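Local coordinates for pesticidal crystal protein CRY4AA (Bacillus thuringiensis, PDB 2C9K), which binds midgut epithelial cells of insects and promotes their colloid-osmotic lysis as a pore-forming, mosquito-larvicidal toxin, at residues N206-T211 against W222-T227; T227-M232 against Y281-L286; G1-Y6 against I51-N56. All blocks are in the same frame, centred on the assembly; numbering follows the deposited sequence.

Interaction 1: residues N206-T211 against W222-T227; sequences NLIKTT and WNTYNT
Ile208 and Lys209, at the C-terminal end of helix 183-208, pack against Thr224 and Tyr225 in the first turns of helix 222-240, and the contact is made by aliphatic carbon, partly against backbone, with no hydrogen bond crossing it. Ile208 points at the other helix and uses both branches. Its CD1 lies 3.7 Å from Thr224 CG2 and also meets the Thr224 carbonyl oxygen, while its CG2 touches both the Thr224 methyl and Tyr225 CB, 4.0 Å from the latter and at the edge of the tyrosine ring, near its plane. Thr224 keeps CG2 anti to its own nitrogen, which turns the methyl rather than the hydroxyl to the isoleucine. Lys209 adds only aliphatic carbon: CB is 4.0 Å from Tyr225 CE1, and the extended chain continues past the ring, bringing CD near the same atom.

Polar bonds within 206-211 close off the helix end. Leu207 O takes Thr210 N and Thr211 OG1, each at 3.0 Å, from opposite faces of its carbonyl plane, and a type I turn from Ile208 to Thr211 swings the chain away.

Phe279 meets the Tyr225 ring edge-to-face, and Ile57 of helix 46-58 touches both Ile208 and Thr224. This is the connected end, next to the loop, of a roughly antiparallel helical hairpin in the N-terminal helix bundle of a delta-endotoxin.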
loop_
_atom_site.group_PDB
_atom_site.type_symbol
_atom_site.label_atom_id
_atom_site.label_comp_id
_atom_site.label_asym_id
_atom_site.label_seq_id
_atom_site.Cartn_x
_atom_site.Cartn_y
_atom_site.Cartn_z
ATOM N N ASN A 206 15.598 10.141 -0.550
ATOM C CA ASN A 206 16.454 11.278 -0.852
ATOM C C ASN A 206 17.913 10.872 -0.989
ATOM O O ASN A 206 18.678 11.511 -1.706
ATOM C CB ASN A 206 16.298 12.349 0.219
ATOM C CG ASN A 206 17.296 13.473 0.062
ATOM O OD1 ASN A 206 18.388 13.430 0.631
ATOM N ND2 ASN A 206 16.933 14.483 -0.724
ATOM N N LEU A 207 18.305 9.810 -0.301
ATOM C CA LEU A 207 19.675 9.335 -0.404
ATOM C C LEU A 207 19.892 8.905 -1.853
ATOM O O LEU A 207 20.794 9.388 -2.538
ATOM C CB LEU A 207 19.899 8.142 0.528
ATOM C CG LEU A 207 21.249 7.433 0.399
ATOM C CD1 LEU A 207 22.369 8.413 0.710
ATOM C CD2 LEU A 207 21.294 6.231 1.332
ATOM N N ILE A 208 19.046 8.000 -2.324
ATOM C CA ILE A 208 19.155 7.510 -3.689
ATOM C C ILE A 208 19.083 8.634 -4.711
ATOM O O ILE A 208 19.931 8.733 -5.590
ATOM C CB ILE A 208 18.041 6.484 -4.004
ATOM C CG1 ILE A 208 18.173 5.277 -3.068
ATOM C CG2 ILE A 208 18.127 6.057 -5.457
ATOM C CD1 ILE A 208 17.146 4.203 -3.290
ATOM N N LYS A 209 18.073 9.486 -4.585
ATOM C CA LYS A 209 17.870 10.586 -5.522
ATOM C C LYS A 209 18.967 11.629 -5.450
ATOM O O LYS A 209 18.972 12.595 -6.212
ATOM C CB LYS A 209 16.517 11.242 -5.251
ATOM C CG LYS A 209 16.023 12.161 -6.351
ATOM C CD LYS A 209 14.634 12.680 -6.009
ATOM C CE LYS A 209 14.055 13.545 -7.112
ATOM N NZ LYS A 209 12.682 14.015 -6.762
ATOM N N THR A 210 19.908 11.420 -4.542
ATOM C CA THR A 210 21.009 12.353 -4.345
ATOM C C THR A 210 22.361 11.757 -4.721
ATOM O O THR A 210 23.313 12.482 -4.973
ATOM C CB THR A 210 21.027 12.823 -2.867
ATOM O OG1 THR A 210 20.329 14.073 -2.754
ATOM C CG2 THR A 210 22.446 12.942 -2.337
ATOM N N THR A 211 22.432 10.434 -4.781
ATOM C CA THR A 211 23.673 9.733 -5.096
ATOM C C THR A 211 23.913 9.388 -6.566
ATOM O O THR A 211 23.200 8.570 -7.138
ATOM C CB THR A 211 23.743 8.426 -4.305
ATOM O OG1 THR A 211 23.727 8.722 -2.902
ATOM C CG2 THR A 211 24.995 7.645 -4.668
ATOM N N TRP A 222 17.078 6.061 -11.391
ATOM C CA TRP A 222 15.634 5.936 -11.198
ATOM C C TRP A 222 15.137 4.526 -10.837
ATOM O O TRP A 222 14.222 4.382 -10.025
ATOM C CB TRP A 222 14.897 6.411 -12.454
ATOM C CG TRP A 222 13.420 6.242 -12.361
ATOM C CD1 TRP A 222 12.524 7.107 -11.805
ATOM C CD2 TRP A 222 12.673 5.102 -12.772
ATOM N NE1 TRP A 222 11.262 6.574 -11.842
ATOM C CE2 TRP A 222 11.325 5.340 -12.432
ATOM C CE3 TRP A 222 13.012 3.894 -13.392
ATOM C CZ2 TRP A 222 10.317 4.418 -12.691
ATOM C CZ3 TRP A 222 12.007 2.980 -13.648
ATOM C CH2 TRP A 222 10.676 3.249 -13.299
ATOM N N ASN A 223 15.724 3.492 -11.434
ATOM C CA ASN A 223 15.291 2.123 -11.146
ATOM C C ASN A 223 15.581 1.768 -9.695
ATOM O O ASN A 223 14.834 1.030 -9.051
ATOM C CB ASN A 223 15.992 1.115 -12.064
ATOM C CG ASN A 223 15.313 -0.247 -12.052
ATOM O OD1 ASN A 223 15.842 -1.222 -12.574
ATOM N ND2 ASN A 223 14.125 -0.313 -11.460
ATOM N N THR A 224 16.683 2.297 -9.182
ATOM C CA THR A 224 17.067 2.039 -7.802
ATOM C C THR A 224 16.064 2.743 -6.895
ATOM O O THR A 224 15.639 2.216 -5.881
ATOM C CB THR A 224 18.492 2.566 -7.539
ATOM O OG1 THR A 224 19.422 1.823 -8.342
ATOM C CG2 THR A 224 18.849 2.439 -6.068
ATOM N N TYR A 225 15.689 3.945 -7.300
ATOM C CA TYR A 225 14.741 4.757 -6.571
ATOM C C TYR A 225 13.421 4.001 -6.536
ATOM O O TYR A 225 12.783 3.867 -5.495
ATOM C CB TYR A 225 14.570 6.098 -7.301
ATOM C CG TYR A 225 13.628 7.064 -6.629
ATOM C CD1 TYR A 225 14.099 8.039 -5.752
ATOM C CD2 TYR A 225 12.259 6.981 -6.843
ATOM C CE1 TYR A 225 13.226 8.906 -5.107
ATOM C CE2 TYR A 225 11.384 7.837 -6.203
ATOM C CZ TYR A 225 11.871 8.797 -5.340
ATOM O OH TYR A 225 10.986 9.650 -4.732
ATOM N N ASN A 226 13.018 3.491 -7.690
ATOM C CA ASN A 226 11.761 2.773 -7.789
ATOM C C ASN A 226 11.745 1.454 -7.006
ATOM O O ASN A 226 10.738 1.111 -6.385
ATOM C CB ASN A 226 11.436 2.522 -9.261
ATOM C CG ASN A 226 10.086 1.880 -9.451
ATOM O OD1 ASN A 226 9.048 2.505 -9.220
ATOM N ND2 ASN A 226 10.087 0.616 -9.871
ATOM N N THR A 227 12.851 0.716 -7.029
ATOM C CA THR A 227 12.907 -0.554 -6.318
ATOM C C THR A 227 12.758 -0.323 -4.818
ATOM O O THR A 227 11.972 -0.988 -4.142
ATOM C CB THR A 227 14.238 -1.291 -6.591
ATOM O OG1 THR A 227 14.361 -1.542 -7.993
ATOM C CG2 THR A 227 14.280 -2.615 -5.854
#

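Interaction 2: residues T227-M232 against Y281-L286; sequences TYRTKM and YQEDSL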
loop_
_atom_site.group_PDB
_atom_site.type_symbol
_atom_site.label_atom_id
_atom_site.label_comp_id
_atom_site.label_asym_id
_atom_site.label_seq_id
_atom_site.Cartn_x
_atom_site.Cartn_y
_atom_site.Cartn_z
ATOM N N THR A 227 12.851 0.716 -7.029
ATOM C CA THR A 227 12.907 -0.554 -6.318
ATOM C C THR A 227 12.758 -0.323 -4.818
ATOM O O THR A 227 11.972 -0.988 -4.142
ATOM C CB THR A 227 14.238 -1.291 -6.591
ATOM O OG1 THR A 227 14.361 -1.542 -7.993
ATOM C CG2 THR A 227 14.280 -2.615 -5.854
ATOM N N TYR A 228 13.519 0.631 -4.304
ATOM C CA TYR A 228 13.477 0.950 -2.888
ATOM C C TYR A 228 12.055 1.314 -2.441
ATOM O O TYR A 228 11.645 0.999 -1.320
ATOM C CB TYR A 228 14.421 2.106 -2.599
ATOM C CG TYR A 228 14.350 2.580 -1.181
ATOM C CD1 TYR A 228 14.888 1.828 -0.139
ATOM C CD2 TYR A 228 13.735 3.788 -0.873
ATOM C CE1 TYR A 228 14.820 2.273 1.170
ATOM C CE2 TYR A 228 13.661 4.240 0.433
ATOM C CZ TYR A 228 14.205 3.486 1.449
ATOM O OH TYR A 228 14.139 3.974 2.736
ATOM N N ARG A 229 11.315 1.970 -3.335
ATOM C CA ARG A 229 9.943 2.401 -3.077
ATOM C C ARG A 229 8.986 1.217 -3.039
ATOM O O ARG A 229 8.120 1.116 -2.166
ATOM C CB ARG A 229 9.498 3.399 -4.156
ATOM C CG ARG A 229 8.031 3.815 -4.074
ATOM C CD ARG A 229 7.727 4.969 -5.017
ATOM N NE ARG A 229 7.985 4.632 -6.413
ATOM C CZ ARG A 229 8.076 5.534 -7.383
ATOM N NH1 ARG A 229 7.927 6.823 -7.113
ATOM N NH2 ARG A 229 8.330 5.146 -8.623
ATOM N N THR A 230 9.145 0.317 -3.995
ATOM C CA THR A 230 8.296 -0.855 -4.059
ATOM C C THR A 230 8.528 -1.768 -2.859
ATOM O O THR A 230 7.575 -2.255 -2.257
ATOM C CB THR A 230 8.557 -1.628 -5.348
ATOM O OG1 THR A 230 8.253 -0.783 -6.465
ATOM C CG2 THR A 230 7.699 -2.877 -5.403
ATOM N N LYS A 231 9.791 -1.994 -2.506
ATOM C CA LYS A 231 10.115 -2.867 -1.379
ATOM C C LYS A 231 9.676 -2.258 -0.056
ATOM O O LYS A 231 9.069 -2.941 0.763
ATOM C CB LYS A 231 11.621 -3.163 -1.323
ATOM C CG LYS A 231 12.219 -3.683 -2.623
ATOM C CD LYS A 231 11.509 -4.926 -3.117
ATOM C CE LYS A 231 11.867 -5.246 -4.571
ATOM N NZ LYS A 231 13.221 -5.860 -4.764
ATOM N N MET A 232 9.975 -0.976 0.146
ATOM C CA MET A 232 9.615 -0.298 1.386
ATOM C C MET A 232 8.124 -0.023 1.521
ATOM O O MET A 232 7.598 0.064 2.631
ATOM C CB MET A 232 10.398 1.007 1.528
ATOM C CG MET A 232 11.888 0.801 1.718
ATOM S SD MET A 232 12.284 -0.274 3.122
ATOM C CE MET A 232 12.512 -1.830 2.331
ATOM N N TYR A 281 12.057 12.929 -15.538
ATOM C CA TYR A 281 11.534 12.611 -16.857
ATOM C C TYR A 281 11.074 11.160 -16.909
ATOM O O TYR A 281 9.993 10.859 -17.413
ATOM C CB TYR A 281 12.597 12.851 -17.910
ATOM C CG TYR A 281 12.150 12.443 -19.279
ATOM C CD1 TYR A 281 11.192 13.183 -19.967
ATOM C CD2 TYR A 281 12.665 11.301 -19.880
ATOM C CE1 TYR A 281 10.756 12.789 -21.227
ATOM C CE2 TYR A 281 12.243 10.900 -21.131
ATOM C CZ TYR A 281 11.290 11.645 -21.800
ATOM O OH TYR A 281 10.886 11.247 -23.046
ATOM N N GLN A 282 11.909 10.265 -16.394
ATOM C CA GLN A 282 11.583 8.845 -16.345
ATOM C C GLN A 282 10.375 8.647 -15.428
ATOM O O GLN A 282 9.444 7.909 -15.756
ATOM C CB GLN A 282 12.776 8.051 -15.810
ATOM C CG GLN A 282 13.913 7.946 -16.793
ATOM C CD GLN A 282 15.209 7.523 -16.149
ATOM O OE1 GLN A 282 16.020 8.359 -15.756
ATOM N NE2 GLN A 282 15.408 6.220 -16.025
ATOM N N GLU A 283 10.397 9.313 -14.278
ATOM C CA GLU A 283 9.300 9.221 -13.325
ATOM C C GLU A 283 7.982 9.620 -13.984
ATOM O O GLU A 283 6.984 8.909 -13.884
ATOM C CB GLU A 283 9.557 10.139 -12.129
ATOM C CG GLU A 283 8.470 10.089 -11.077
ATOM C CD GLU A 283 8.451 8.783 -10.323
ATOM O OE1 GLU A 283 9.032 7.797 -10.820
ATOM O OE2 GLU A 283 7.846 8.743 -9.234
ATOM N N ASP A 284 7.986 10.764 -14.656
ATOM C CA ASP A 284 6.790 11.243 -15.323
ATOM C C ASP A 284 6.253 10.250 -16.332
ATOM O O ASP A 284 5.043 10.013 -16.388
ATOM C CB ASP A 284 7.052 12.562 -16.049
ATOM C CG ASP A 284 7.166 13.734 -15.108
ATOM O OD1 ASP A 284 6.846 13.572 -13.910
ATOM O OD2 ASP A 284 7.570 14.822 -15.578
ATOM N N SER A 285 7.136 9.659 -17.126
ATOM C CA SER A 285 6.673 8.741 -18.152
ATOM C C SER A 285 6.566 7.269 -17.807
ATOM O O SER A 285 6.064 6.501 -18.616
ATOM C CB SER A 285 7.520 8.902 -19.420
ATOM O OG SER A 285 8.874 8.596 -19.176
ATOM N N LEU A 286 7.023 6.855 -16.633
ATOM C CA LEU A 286 6.921 5.438 -16.284
ATOM C C LEU A 286 5.934 5.130 -15.159
ATOM O O LEU A 286 5.626 3.970 -14.903
ATOM C CB LEU A 286 8.306 4.873 -15.941
ATOM C CG LEU A 286 9.227 4.602 -17.142
ATOM C CD1 LEU A 286 10.678 4.451 -16.697
ATOM C CD2 LEU A 286 8.749 3.348 -17.857
#
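The guanidinium of Arg229 and the carboxylate of Glu283 meet edge to edge, their planes only 22° apart. Glu283 OE2 sits at the guanidinium edge, almost in its plane, and accepts from Arg229 NH1 at 2.9 Å through its syn lone pair, with a nearly straight N-H...O angle of 171°. The remaining two ends are further apart, 3.5 Å between Arg229 NH2 and Glu283 OE1, so the salt bridge rests on one hydrogen bond rather than a bidentate pair.

Each of those two outer atoms has a partner of its own. Arg229 NH2 donates to Asn226 OD1, one turn back on the same helix, and Glu283 OE1 accepts from Trp222 NE1 near the start of that helix. Between them these bonds would fix the rotation of both flat groups and hold them close to coplanar.

The backbones stand well apart, with 12.3 Å between the CA atoms of Arg229 and Glu283, and the two side chains reach across from opposite directions. Arg229 turns sharply at its third torsion (chi3 60°), and Glu283 bends at its second, which carries the carboxylate to the arginine although its CB does not point there. What they join are two domains of the three-domain delta-endotoxin fold: helix 222-240 belongs to the N-terminal helix bundle, helix 279-286 to the following, largely beta domain.

Arg229 also touches Tyr201 of helix 183-208 and, across the boundary, Thr287. On the beta-domain side, Leu286 and Ser285 pack on Leu440 of strand 432-440, and Tyr281 O receives both Ser285 N and Ser285 OG, each at 3.1 Å, from opposite faces of its carbonyl plane.

Interaction 3: residues G1-Y6 against I51-N56; sequences GELSAY and ITQTKN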
loop_
_atom_site.group_PDB
_atom_site.type_symbol
_atom_site.label_atom_id
_atom_site.label_comp_id
_atom_site.label_asym_id
_atom_site.label_seq_id
_atom_site.Cartn_x
_atom_site.Cartn_y
_atom_site.Cartn_z
ATOM N N GLY A 1 10.120 -8.032 -4.692
ATOM C CA GLY A 1 11.379 -8.831 -4.636
ATOM C C GLY A 1 11.104 -10.255 -4.194
ATOM O O GLY A 1 10.028 -10.788 -4.473
ATOM N N GLU A 2 12.067 -10.878 -3.512
ATOM C CA GLU A 2 11.886 -12.241 -3.028
ATOM C C GLU A 2 11.956 -12.285 -1.495
ATOM O O GLU A 2 13.012 -12.481 -0.901
ATOM C CB GLU A 2 12.923 -13.185 -3.674
ATOM C CG GLU A 2 14.181 -13.480 -2.859
ATOM C CD GLU A 2 15.111 -12.284 -2.712
ATOM O OE1 GLU A 2 14.634 -11.128 -2.802
ATOM O OE2 GLU A 2 16.323 -12.510 -2.493
ATOM N N LEU A 3 10.807 -12.074 -0.861
ATOM C CA LEU A 3 10.701 -12.088 0.597
ATOM C C LEU A 3 9.237 -11.804 0.933
ATOM O O LEU A 3 8.805 -10.652 0.921
ATOM C CB LEU A 3 11.629 -11.024 1.197
ATOM C CG LEU A 3 11.906 -11.070 2.705
ATOM C CD1 LEU A 3 11.822 -12.503 3.230
ATOM C CD2 LEU A 3 13.285 -10.473 2.978
ATOM N N SER A 4 8.486 -12.863 1.227
ATOM C CA SER A 4 7.056 -12.760 1.501
ATOM C C SER A 4 6.595 -12.245 2.854
ATOM O O SER A 4 5.413 -11.983 3.036
ATOM C CB SER A 4 6.390 -14.113 1.248
ATOM O OG SER A 4 6.845 -15.084 2.173
ATOM N N ALA A 5 7.499 -12.100 3.811
ATOM C CA ALA A 5 7.089 -11.610 5.123
ATOM C C ALA A 5 6.438 -10.233 5.001
ATOM O O ALA A 5 5.393 -9.980 5.604
ATOM C CB ALA A 5 8.283 -11.545 6.064
ATOM N N TYR A 6 7.059 -9.344 4.226
ATOM C CA TYR A 6 6.535 -7.996 4.016
ATOM C C TYR A 6 5.043 -8.048 3.714
ATOM O O TYR A 6 4.228 -7.471 4.434
ATOM C CB TYR A 6 7.251 -7.320 2.840
ATOM C CG TYR A 6 8.725 -7.038 3.053
ATOM C CD1 TYR A 6 9.583 -6.899 1.967
ATOM C CD2 TYR A 6 9.257 -6.890 4.339
ATOM C CE1 TYR A 6 10.930 -6.620 2.144
ATOM C CE2 TYR A 6 10.604 -6.609 4.530
ATOM C CZ TYR A 6 11.437 -6.477 3.427
ATOM O OH TYR A 6 12.781 -6.214 3.601
ATOM N N ILE A 51 17.745 -6.367 6.277
ATOM C CA ILE A 51 18.800 -5.368 6.137
ATOM C C ILE A 51 19.676 -5.603 4.907
ATOM O O ILE A 51 19.978 -4.673 4.160
ATOM C CB ILE A 51 19.701 -5.320 7.394
ATOM C CG1 ILE A 51 18.855 -5.035 8.630
ATOM C CG2 ILE A 51 20.745 -4.228 7.244
ATOM C CD1 ILE A 51 19.665 -4.933 9.887
ATOM N N THR A 52 20.081 -6.844 4.695
ATOM C CA THR A 52 20.912 -7.157 3.551
ATOM C C THR A 52 20.201 -6.807 2.252
ATOM O O THR A 52 20.791 -6.206 1.357
ATOM C CB THR A 52 21.284 -8.639 3.545
ATOM O OG1 THR A 52 22.014 -8.939 4.738
ATOM C CG2 THR A 52 22.134 -8.977 2.335
ATOM N N GLN A 53 18.926 -7.169 2.156
ATOM C CA GLN A 53 18.166 -6.890 0.944
ATOM C C GLN A 53 18.055 -5.392 0.678
ATOM O O GLN A 53 18.181 -4.948 -0.464
ATOM C CB GLN A 53 16.763 -7.510 1.010
ATOM C CG GLN A 53 16.033 -7.462 -0.336
ATOM C CD GLN A 53 14.672 -8.129 -0.316
ATOM O OE1 GLN A 53 14.007 -8.230 -1.347
ATOM N NE2 GLN A 53 14.245 -8.581 0.857
ATOM N N THR A 54 17.819 -4.613 1.723
ATOM C CA THR A 54 17.720 -3.176 1.552
ATOM C C THR A 54 19.063 -2.625 1.081
ATOM O O THR A 54 19.131 -1.853 0.121
ATOM C CB THR A 54 17.321 -2.497 2.869
ATOM O OG1 THR A 54 15.956 -2.805 3.155
ATOM C CG2 THR A 54 17.494 -0.987 2.777
ATOM N N LYS A 55 20.125 -3.040 1.766
ATOM C CA LYS A 55 21.490 -2.621 1.461
ATOM C C LYS A 55 21.905 -3.043 0.053
ATOM O O LYS A 55 22.758 -2.407 -0.566
ATOM C CB LYS A 55 22.449 -3.235 2.481
ATOM C CG LYS A 55 23.913 -2.873 2.294
ATOM C CD LYS A 55 24.802 -3.944 2.920
ATOM C CE LYS A 55 26.067 -3.361 3.527
ATOM N NZ LYS A 55 25.788 -2.559 4.766
ATOM N N ASN A 56 21.307 -4.122 -0.448
ATOM C CA ASN A 56 21.629 -4.608 -1.780
ATOM C C ASN A 56 21.041 -3.727 -2.858
ATOM O O ASN A 56 21.524 -3.719 -3.983
ATOM C CB ASN A 56 21.135 -6.043 -1.970
ATOM C CG ASN A 56 22.039 -7.067 -1.297
ATOM O OD1 ASN A 56 23.265 -7.000 -1.409
ATOM N ND2 ASN A 56 21.434 -8.027 -0.605
#
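Gln53 leaves its helix with CG anti to the backbone N (chi1 -169°) and stays extended to the amide, a straight arm that passes alongside three side chains of the N-terminal segment. Leu3 is set the same way about its first bond, which sends its branches out to meet that arm. Tyr6 instead holds its ring beside its own nitrogen, with CG anti to the carbonyl carbon. The contact belongs to the helix bundle of the delta-endotoxin: the leading residues and the first turn of helix 5-16 lie over helix 46-58.

Leu3, Tyr6 and Glu2 run antiparallel to the Gln53 side chain, alongside it. Leu3 meets the end of the amide with CB and CD2, the latter 4.3 Å from Gln53 CD. The Tyr6 ring runs nearly parallel to the amide, at 19°, and comes closest through CE1 and the hydroxyl end. The Glu2 chain bends at its second torsion, and its carboxylate stands steeply to the amide plane, at 75°.

Gln53 therefore supplies almost everything that helix 46-58 gives to this surface contact, while the backbones remain separated: the nearest CA atoms, those of Gly1 and Gln53, are 9.0 Å apart. The deeper end is Tyr6, which is buried. Its ring meets that of Phe50 and also touches Thr234 and Ala235 of helix 222-240. Leu3 and Ala5 rest on the same Phe50, whereas Ser4 reaches Ile411 in a loop. At the outer end of the contact, Glu2 OE1 lies 3.9 Å from Gln53 CD.

In the fold
From the N terminus, interaction 3 comes first: helix 46-58 comes back to the start of the chain, enclosing 44 residues that include helix 29-37. Interaction 1 then closes the helix-free ten-residue connection between helices 183-208 and 222-240. Interaction 2 starts from Thr227, the residue on which interaction 1 ends, and spans 48 residues to helix 279-286, crossing from the helix bundle into the beta domain. The three follow in series, none nested or crossed. Helix 222-240 serves interactions 1 and 2, whose centres are 8 Å apart and which Trp222 joins directly; Lys231 and Met232 of 227-232 touch the segments of interaction 3.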